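Local coordinates for protein cysteine synthase 3 (Entamoeba histolytica, PDB 6KR5) that probably makes L-cysteine from O-acetyl-L-serine and sulfide as a pyridoxal-5'-phosphate-dependent O-acetylserine sulfhydrylase, at residues 263-266 with 267-271; 94-97 with 98-102; 220-223 with 224-227. All coordinates share one frame; numbering follows the deposited sequence.

Interaction 1: 263-266 with 267-271; sequences WKMA and RAVVK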
loop_
_atom_site.group_PDB
_atom_site.type_symbol
_atom_site.label_atom_id
_atom_site.label_comp_id
_atom_site.label_asym_id
_atom_site.label_seq_id
_atom_site.Cartn_x
_atom_site.Cartn_y
_atom_site.Cartn_z
ATOM N N TRP B 263 7.055 19.049 1.544
ATOM C CA TRP B 263 6.384 18.464 2.697
ATOM C C TRP B 263 5.013 19.089 2.906
ATOM O O TRP B 263 4.034 18.385 3.165
ATOM C CB TRP B 263 7.216 18.651 3.954
ATOM C CG TRP B 263 8.523 17.972 3.947
ATOM C CD1 TRP B 263 8.943 16.965 3.115
ATOM C CD2 TRP B 263 9.606 18.240 4.837
ATOM N NE1 TRP B 263 10.236 16.598 3.440
ATOM C CE2 TRP B 263 10.660 17.366 4.493
ATOM C CE3 TRP B 263 9.793 19.150 5.884
ATOM C CZ2 TRP B 263 11.872 17.362 5.175
ATOM C CZ3 TRP B 263 11.000 19.150 6.554
ATOM C CH2 TRP B 263 12.025 18.264 6.193
ATOM N N LYS B 264 4.941 20.425 2.834
ATOM C CA LYS B 264 3.660 21.106 2.992
ATOM C C LYS B 264 2.666 20.665 1.918
ATOM O O LYS B 264 1.491 20.417 2.214
ATOM C CB LYS B 264 3.870 22.619 2.955
ATOM C CG LYS B 264 2.591 23.406 3.201
ATOM C CD LYS B 264 2.880 24.822 3.701
ATOM C CE LYS B 264 3.487 25.678 2.621
ATOM N NZ LYS B 264 3.899 27.032 3.106
ATOM N N MET B 265 3.125 20.546 0.666
ATOM C CA MET B 265 2.252 20.044 -0.392
ATOM C C MET B 265 1.729 18.647 -0.072
ATOM O O MET B 265 0.538 18.366 -0.261
ATOM C CB MET B 265 2.990 20.034 -1.730
ATOM C CG MET B 265 2.075 19.711 -2.896
ATOM S SD MET B 265 1.153 21.176 -3.446
ATOM C CE MET B 265 -0.497 20.781 -2.885
ATOM N N ALA B 266 2.603 17.753 0.404
ATOM C CA ALA B 266 2.169 16.392 0.715
ATOM C C ALA B 266 1.093 16.391 1.788
ATOM O O ALA B 266 0.119 15.638 1.697
ATOM C CB ALA B 266 3.365 15.551 1.156
ATOM N N ARG B 267 1.249 17.234 2.810
ATOM C CA ARG B 267 0.228 17.325 3.849
ATOM C C ARG B 267 -1.085 17.845 3.290
ATOM O O ARG B 267 -2.163 17.410 3.714
ATOM C CB ARG B 267 0.702 18.228 4.984
ATOM C CG ARG B 267 1.784 17.596 5.839
ATOM C CD ARG B 267 2.043 18.410 7.097
ATOM N NE ARG B 267 2.726 19.675 6.820
ATOM C CZ ARG B 267 4.046 19.822 6.764
ATOM N NH1 ARG B 267 4.845 18.779 6.960
ATOM N NH2 ARG B 267 4.562 21.017 6.527
ATOM N N ALA B 268 -1.021 18.794 2.355
ATOM C CA ALA B 268 -2.249 19.347 1.783
ATOM C C ALA B 268 -2.970 18.323 0.913
ATOM O O ALA B 268 -4.205 18.260 0.910
ATOM C CB ALA B 268 -1.929 20.604 0.978
ATOM N N VAL B 269 -2.215 17.507 0.177
ATOM C CA VAL B 269 -2.827 16.516 -0.701
ATOM C C VAL B 269 -3.601 15.483 0.111
ATOM O O VAL B 269 -4.720 15.105 -0.251
ATOM C CB VAL B 269 -1.741 15.869 -1.577
ATOM C CG1 VAL B 269 -2.303 14.678 -2.341
ATOM C CG2 VAL B 269 -1.197 16.914 -2.532
ATOM N N VAL B 270 -3.032 15.011 1.224
ATOM C CA VAL B 270 -3.774 14.017 1.989
ATOM C C VAL B 270 -4.978 14.664 2.678
ATOM O O VAL B 270 -6.058 14.062 2.734
ATOM C CB VAL B 270 -2.844 13.253 2.961
ATOM C CG1 VAL B 270 -2.213 14.165 3.962
ATOM C CG2 VAL B 270 -3.597 12.105 3.660
ATOM N N LYS B 271 -4.859 15.914 3.132
ATOM C CA LYS B 271 -5.982 16.534 3.835
ATOM C C LYS B 271 -7.120 16.889 2.887
ATOM O O LYS B 271 -8.298 16.742 3.245
ATOM C CB LYS B 271 -5.524 17.782 4.584
ATOM C CG LYS B 271 -6.596 18.341 5.526
ATOM C CD LYS B 271 -6.059 19.500 6.358
ATOM C CE LYS B 271 -7.162 20.108 7.206
ATOM N NZ LYS B 271 -6.701 21.285 7.992
#
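Arg-267 starts with CG anti to its own carbonyl carbon (chi1 -72°), runs extended through chi2 and then bends at chi3 (-71°), a course that lays its guanidinium back along the preceding turn, beside Trp-263 and Lys-264. The carbonyl oxygen of Trp-263 sits 3.8 Å above the guanidinium plane, over its centre. CA of Lys-264 lies over the same face, 3.6 Å from NH2 of Arg-267, while NH1 of Arg-267 is 3.8 Å from CB of Trp-263. The same Trp-263 oxygen accepts the helical bond from Arg-267 N at 3.0 Å, and it therefore meets both the amide and the flat cation of one residue.

On another side of the helix, Met-265 has CG anti to its backbone N (chi1 -172°) and bends at chi2 and again at chi3, which carries the methyl CE to 3.9 Å from CG2 of Val-269 and near CB of Ala-268. Leu-286 and Leu-289 of helix 279-292 also pack on Met-265.

The polar ends are satisfied beyond the helix. NE of Arg-267 forms a salt bridge with Glu-323 and NH1 bonds to Leu-318 O, whereas NZ of Lys-264 hydrogen-bonds to Ser-333 OG. Electrostatically, the carbonyl oxygen facing the guanidinium and the carboxylate of Glu-323 would both be expected to favour the positive charge of Arg-267.

Interaction 2: 94-97 with 98-102; sequences CQAG and AVFGY
Ala-96 and Phe-100 meet one turn apart near the end of helix 88-100. CB of Ala-96 touches CD2 of the Phe-100 ring at 4.2 Å, and the carbonyl oxygen of Ala-96 approaches the ring obliquely. Phe-100 has CG anti to its carbonyl carbon (chi1 -78°), which leaves the ring beside its own amide and close to that oxygen. From helix 58-72, Ile-66 packs on both residues.

The backbone pairing shows how a helix spends its last acceptors. Ala-98 N bonds to Cys-94 O at 3.0 Å, and Phe-100 N gives a nearly straight bond to Ala-96 O at 2.9 Å (171° at the hydrogen). Between them, Val-99 N divides its hydrogen, with weak bonds to Gln-95 O and to Ala-96 O. Ala-96 O thus accepts twice, once firmly and once weakly. Gly-97 O also has two donors: Tyr-102 N at 3.0 Å, in a bond of good angle, and Gly-101 N at 2.9 Å, in a weak, bent one. The positive phi of Gly-101 (84°) turns the chain so that the amide of Tyr-102 can reach back to Gly-97.

Outside the helix, NE2 of Gln-95 donates a hydrogen bond to Asp-59 OD2. The other subunit packs here too, with its Lys-271 against Ala-98 and its Asp-273 against Val-99.

The 6→1 bond from Tyr-102 to Gly-97 and the glycine of positive phi resemble a Schellman ending, although Gly-101 N turns weakly to Gly-97 O. They finish the helix of a beta-alpha-beta crossover, between strands 80-84 and 104-109 of the four-stranded parallel sheet.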
loop_
_atom_site.group_PDB
_atom_site.type_symbol
_atom_site.label_atom_id
_atom_site.label_comp_id
_atom_site.label_asym_id
_atom_site.label_seq_id
_atom_site.Cartn_x
_atom_site.Cartn_y
_atom_site.Cartn_z
ATOM N N CYS B 94 14.302 -6.774 -3.343
ATOM C CA CYS B 94 14.066 -7.879 -2.420
ATOM C C CYS B 94 12.776 -8.610 -2.756
ATOM O O CYS B 94 12.717 -9.845 -2.676
ATOM C CB CYS B 94 14.046 -7.365 -0.983
ATOM S SG CYS B 94 15.688 -6.953 -0.367
ATOM N N GLN B 95 11.743 -7.876 -3.165
ATOM C CA GLN B 95 10.496 -8.524 -3.565
ATOM C C GLN B 95 10.720 -9.440 -4.766
ATOM O O GLN B 95 10.326 -10.620 -4.753
ATOM C CB GLN B 95 9.439 -7.466 -3.872
ATOM C CG GLN B 95 8.160 -8.047 -4.459
ATOM C CD GLN B 95 7.120 -6.981 -4.749
ATOM O OE1 GLN B 95 6.071 -6.900 -4.086
ATOM N NE2 GLN B 95 7.406 -6.144 -5.730
ATOM N N ALA B 96 11.386 -8.925 -5.808
ATOM C CA ALA B 96 11.602 -9.724 -7.009
ATOM C C ALA B 96 12.564 -10.867 -6.736
ATOM O O ALA B 96 12.344 -11.994 -7.195
ATOM C CB ALA B 96 12.109 -8.846 -8.152
ATOM N N GLY B 97 13.605 -10.616 -5.942
ATOM C CA GLY B 97 14.555 -11.675 -5.640
ATOM C C GLY B 97 13.913 -12.834 -4.900
ATOM O O GLY B 97 14.205 -14.001 -5.177
ATOM N N ALA B 98 13.013 -12.531 -3.959
ATOM C CA ALA B 98 12.360 -13.595 -3.204
ATOM C C ALA B 98 11.542 -14.506 -4.120
ATOM O O ALA B 98 11.513 -15.727 -3.931
ATOM C CB ALA B 98 11.483 -12.982 -2.112
ATOM N N VAL B 99 10.872 -13.936 -5.121
ATOM C CA VAL B 99 10.003 -14.747 -5.969
ATOM C C VAL B 99 10.806 -15.464 -7.049
ATOM O O VAL B 99 10.545 -16.637 -7.355
ATOM C CB VAL B 99 8.879 -13.874 -6.560
ATOM C CG1 VAL B 99 8.013 -14.697 -7.477
ATOM C CG2 VAL B 99 8.027 -13.266 -5.437
ATOM N N PHE B 100 11.813 -14.796 -7.621
ATOM C CA PHE B 100 12.661 -15.457 -8.608
ATOM C C PHE B 100 13.619 -16.454 -7.977
ATOM O O PHE B 100 14.217 -17.258 -8.704
ATOM C CB PHE B 100 13.472 -14.431 -9.405
ATOM C CG PHE B 100 12.688 -13.725 -10.468
ATOM C CD1 PHE B 100 12.159 -14.427 -11.540
ATOM C CD2 PHE B 100 12.502 -12.353 -10.418
ATOM C CE1 PHE B 100 11.431 -13.773 -12.534
ATOM C CE2 PHE B 100 11.780 -11.689 -11.412
ATOM C CZ PHE B 100 11.246 -12.397 -12.469
ATOM N N GLY B 101 13.800 -16.406 -6.662
ATOM C CA GLY B 101 14.657 -17.364 -5.985
ATOM C C GLY B 101 16.131 -17.033 -5.992
ATOM O O GLY B 101 16.961 -17.948 -6.036
ATOM N N TYR B 102 16.491 -15.750 -5.949
ATOM C CA TYR B 102 17.886 -15.354 -5.898
ATOM C C TYR B 102 18.195 -14.629 -4.598
ATOM O O TYR B 102 17.379 -13.831 -4.131
ATOM C CB TYR B 102 18.246 -14.426 -7.062
ATOM C CG TYR B 102 18.487 -15.157 -8.347
ATOM C CD1 TYR B 102 17.425 -15.512 -9.168
ATOM C CD2 TYR B 102 19.780 -15.515 -8.737
ATOM C CE1 TYR B 102 17.639 -16.184 -10.343
ATOM C CE2 TYR B 102 19.997 -16.192 -9.908
ATOM C CZ TYR B 102 18.924 -16.523 -10.703
ATOM O OH TYR B 102 19.139 -17.198 -11.878
#

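Interaction 3: 220-223 with 224-227; sequences ESAV and LSGK
Lys-227 reaches back across the turn to Ala-222. Its CB lies 3.4 Å from Ala-222 O, and CG is still near that oxygen, at 3.8 Å. CD then passes to the methyl of Ala-222, with CD of Lys-227 at 4.0 Å from CB of Ala-222. CG stands anti to the carbonyl carbon of Lys-227 (chi1 -59°), and the extended chi2 and chi3 run the aliphatic part alongside Ala-222; only at chi4 does the chain bend, and NZ leads away from the turn. The lower part of this long, exposed side chain is therefore used as an apolar surface.

CB of Ser-225 comes to the same methyl of Ala-222. The hydroxyl of Ser-225 belongs to a different network, since OG bonds to Glu-217 OE2 while the other oxygen of that carboxylate takes the amide of Leu-224. Glu-217 thus holds two neighbouring residues of the turn.

Around the backbone, Ala-222 O receives Lys-227 N at 3.1 Å, with the donor above the carbonyl plane, and a weak, strongly bent bond from Ser-225 N. Gly-226 N bonds to Val-223 O at 3.0 Å, its donor lying 73° out of the carbonyl plane. CA of Val-223 makes a CA-H...O contact with Lys-227 O at 3.4 Å. Gly-226 has positive phi (88°), where a side chain would collide with the carbonyl oxygen of Ser-225.

The Gly-226 bond closes a type I beta turn from Val-223 to Gly-226. An inverse gamma turn centred on Ala-222, with a weak bond from Val-223 N to Ser-221 O, overlaps it at Val-223. With the 6→1 bond of Lys-227 enclosing the 5→2 bond of Gly-226, this is the Schellman (paperclip) pattern, set here in the surface loop between strands 212-218 and 253-257 of the mixed sheet.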
loop_
_atom_site.group_PDB
_atom_site.type_symbol
_atom_site.label_atom_id
_atom_site.label_comp_id
_atom_site.label_asym_id
_atom_site.label_seq_id
_atom_site.Cartn_x
_atom_site.Cartn_y
_atom_site.Cartn_z
ATOM N N GLU B 220 17.369 22.731 -2.948
ATOM C CA GLU B 220 18.594 22.725 -2.158
ATOM C C GLU B 220 19.696 21.848 -2.749
ATOM O O GLU B 220 20.829 21.879 -2.250
ATOM C CB GLU B 220 18.255 22.284 -0.728
ATOM C CG GLU B 220 17.285 23.228 0.011
ATOM C CD GLU B 220 15.798 22.965 -0.269
ATOM O OE1 GLU B 220 15.461 21.871 -0.766
ATOM O OE2 GLU B 220 14.973 23.873 0.009
ATOM N N SER B 221 19.412 21.084 -3.801
ATOM C CA SER B 221 20.419 20.234 -4.448
ATOM C C SER B 221 20.074 20.114 -5.930
ATOM O O SER B 221 19.830 19.034 -6.463
ATOM C CB SER B 221 20.511 18.867 -3.781
ATOM O OG SER B 221 21.734 18.218 -4.113
ATOM N N ALA B 222 20.058 21.253 -6.614
ATOM C CA ALA B 222 19.485 21.331 -7.953
ATOM C C ALA B 222 20.571 21.080 -9.002
ATOM O O ALA B 222 20.924 21.941 -9.814
ATOM C CB ALA B 222 18.796 22.675 -8.146
ATOM N N VAL B 223 21.085 19.846 -8.987
ATOM C CA VAL B 223 22.247 19.534 -9.820
ATOM C C VAL B 223 21.871 19.439 -11.295
ATOM O O VAL B 223 22.705 19.717 -12.168
ATOM C CB VAL B 223 22.963 18.249 -9.334
ATOM C CG1 VAL B 223 23.381 18.381 -7.882
ATOM C CG2 VAL B 223 22.126 17.005 -9.567
ATOM N N LEU B 224 20.631 19.056 -11.611
ATOM C CA LEU B 224 20.225 19.059 -13.012
ATOM C C LEU B 224 20.220 20.475 -13.572
ATOM O O LEU B 224 20.499 20.675 -14.763
ATOM C CB LEU B 224 18.846 18.425 -13.170
ATOM C CG LEU B 224 18.736 16.979 -12.692
ATOM C CD1 LEU B 224 17.303 16.547 -12.802
ATOM C CD2 LEU B 224 19.629 16.066 -13.506
ATOM N N SER B 225 19.934 21.465 -12.725
ATOM C CA SER B 225 19.984 22.874 -13.097
ATOM C C SER B 225 21.405 23.424 -13.111
ATOM O O SER B 225 21.589 24.610 -13.408
ATOM C CB SER B 225 19.128 23.690 -12.129
ATOM O OG SER B 225 17.792 23.209 -12.110
ATOM N N GLY B 226 22.400 22.597 -12.799
ATOM C CA GLY B 226 23.796 23.006 -12.767
ATOM C C GLY B 226 24.283 23.579 -11.454
ATOM O O GLY B 226 25.426 24.053 -11.391
ATOM N N LYS B 227 23.458 23.547 -10.394
ATOM C CA LYS B 227 23.843 24.032 -9.079
ATOM C C LYS B 227 24.584 22.949 -8.300
ATOM O O LYS B 227 24.470 21.761 -8.606
ATOM C CB LYS B 227 22.602 24.495 -8.320
ATOM C CG LYS B 227 21.848 25.594 -9.046
ATOM C CD LYS B 227 20.740 26.177 -8.193
ATOM C CE LYS B 227 20.264 27.507 -8.763
ATOM N NZ LYS B 227 20.208 27.476 -10.254
#

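Overall arrangement
Along the chain interaction 2 comes first, then interaction 3 and finally interaction 1, all within the pyridoxal-phosphate-dependent enzyme region. Interaction 2 ends a helix associated with the four-stranded parallel sheet, whereas interaction 3 lies in the link joining strands 212-218 and 253-257 of the mixed sheet, and interaction 1 occupies helix 259-273, which follows that second strand. Interactions 1 and 3 have centres about 24 Å apart; that of interaction 2 lies about 34 Å from interaction 1 and 35 Å from interaction 3, on the opposite side of the chain's centre. Both helices contribute to the dimer interface, where Lys-271 of the second subunit packs on Ala-98, so regions far apart in one chain meet.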